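Local coordinates for protein 2-hydroxyisocaproyl-CoA dehydratase activator (Clostridium difficile, PDB 4EHU) that passes one electron to (R)-2-hydroxyisocaproyl-CoA dehydratase at the cost of ATP hydrolysis, using a [4Fe-4S] cluster held by its homodimer, at residues I173-L176 with S177-A180. Numbering follows the deposited sequence.
Sequences ISHL and SENA
Glu178 lays its side chain back along Ser174, one turn earlier in helix 165-177. Its first torsion (chi1 -71°) sets CG anti to the carbonyl carbon, beside the backbone N, and this brings the chain over Ser174 O: Glu178 CB is 3.4 Å from that oxygen, CG 3.2 Å and CD 3.5 Å. Beyond CG the extended chain carries the carboxylate onward. At the tip, Glu178 OE1 accepts a hydrogen bond from a water at 2.8 Å; the same water, in the plane of the His175 ring at its edge, is hydrogen-bonded to His175 ND1 at 2.9 Å. It thus bridges two groups whose own atoms, His175 ND1 and Glu178 OE1, stay 4.4 Å apart. His175 NE2 is hydrogen-bonded to Ser159 O; held at both nitrogens, the ring would be restrained in its rotation.

Ser174 O is gripped twice from one face of its plane, by Glu178 N and by Ser177 OG, each at 2.9 Å. With chi1 at 77°, OG sits between its own backbone N and carbonyl carbon, turned back toward the preceding turn.

Ala180 packs on Ile185 of helix 182-204. Its N donates to His175 O and Asn179 N to Leu176 O, both at 3.1 Å, the latter from above the carbonyl plane and not on a lone pair. Asn179, with phi 61°, is the C' residue of the Schellman motif that these two bonds define, ending helix 165-177 at the protein surface.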
loop_
_atom_site.group_PDB
_atom_site.type_symbol
_atom_site.label_atom_id
_atom_site.label_comp_id
_atom_site.label_asym_id
_atom_site.label_seq_id
_atom_site.Cartn_x
_atom_site.Cartn_y
_atom_site.Cartn_z
ATOM N N ILE A 173 -9.643 12.296 -1.722
ATOM C CA ILE A 173 -9.976 13.122 -2.881
ATOM C C ILE A 173 -11.479 13.363 -2.961
ATOM O O ILE A 173 -11.919 14.478 -3.223
ATOM C CB ILE A 173 -9.447 12.492 -4.174
ATOM C CG1 ILE A 173 -7.926 12.574 -4.172
ATOM C CG2 ILE A 173 -10.024 13.200 -5.419
ATOM C CD1 ILE A 173 -7.264 11.832 -5.322
ATOM N N SER A 174 -12.274 12.331 -2.706
ATOM C CA SER A 174 -13.721 12.472 -2.760
ATOM C C SER A 174 -14.233 13.384 -1.661
ATOM O O SER A 174 -15.159 14.168 -1.874
ATOM C CB SER A 174 -14.399 11.112 -2.663
ATOM O OG SER A 174 -14.171 10.384 -3.848
ATOM N N HIS A 175 -13.641 13.269 -0.479
ATOM C CA HIS A 175 -14.017 14.132 0.628
ATOM C C HIS A 175 -13.713 15.587 0.306
ATOM O O HIS A 175 -14.498 16.472 0.632
ATOM C CB HIS A 175 -13.302 13.719 1.908
ATOM C CG HIS A 175 -13.849 12.481 2.550
ATOM N ND1 HIS A 175 -15.185 12.321 2.856
ATOM C CD2 HIS A 175 -13.222 11.371 3.010
ATOM C CE1 HIS A 175 -15.362 11.154 3.452
ATOM N NE2 HIS A 175 -14.186 10.555 3.553
ATOM N N LEU A 176 -12.577 15.840 -0.327
ATOM C CA LEU A 176 -12.198 17.208 -0.673
ATOM C C LEU A 176 -13.175 17.769 -1.710
ATOM O O LEU A 176 -13.590 18.926 -1.623
ATOM C CB LEU A 176 -10.766 17.272 -1.202
ATOM C CG LEU A 176 -9.605 16.917 -0.261
ATOM C CD1 LEU A 176 -8.340 16.621 -1.048
ATOM C CD2 LEU A 176 -9.337 18.032 0.755
ATOM N N SER A 177 -13.562 16.951 -2.684
ATOM C CA SER A 177 -14.509 17.420 -3.697
ATOM C C SER A 177 -15.889 17.630 -3.078
ATOM O O SER A 177 -16.663 18.487 -3.516
ATOM C CB SER A 177 -14.581 16.436 -4.872
ATOM O OG SER A 177 -15.346 15.291 -4.541
ATOM N N GLU A 178 -16.201 16.870 -2.037
ATOM C CA GLU A 178 -17.480 17.035 -1.353
ATOM C C GLU A 178 -17.449 18.154 -0.309
ATOM O O GLU A 178 -18.415 18.345 0.426
ATOM C CB GLU A 178 -17.901 15.719 -0.712
ATOM C CG GLU A 178 -18.324 14.684 -1.747
ATOM C CD GLU A 178 -18.447 13.291 -1.177
ATOM O OE1 GLU A 178 -18.517 13.151 0.062
ATOM O OE2 GLU A 178 -18.466 12.331 -1.978
ATOM N N ASN A 179 -16.335 18.879 -0.252
ATOM C CA ASN A 179 -16.178 20.012 0.659
ATOM C C ASN A 179 -16.296 19.666 2.146
ATOM O O ASN A 179 -16.716 20.500 2.945
ATOM C CB ASN A 179 -17.181 21.115 0.310
ATOM C CG ASN A 179 -16.938 21.708 -1.069
ATOM O OD1 ASN A 179 -15.792 21.893 -1.485
ATOM N ND2 ASN A 179 -18.017 22.002 -1.787
ATOM N N ALA A 180 -15.922 18.446 2.528
ATOM C CA ALA A 180 -15.821 18.124 3.951
ATOM C C ALA A 180 -14.796 19.060 4.586
ATOM O O ALA A 180 -13.829 19.487 3.941
ATOM C CB ALA A 180 -15.409 16.674 4.137
HETATM O O HOH W 1 -17.459 14.129 2.446
#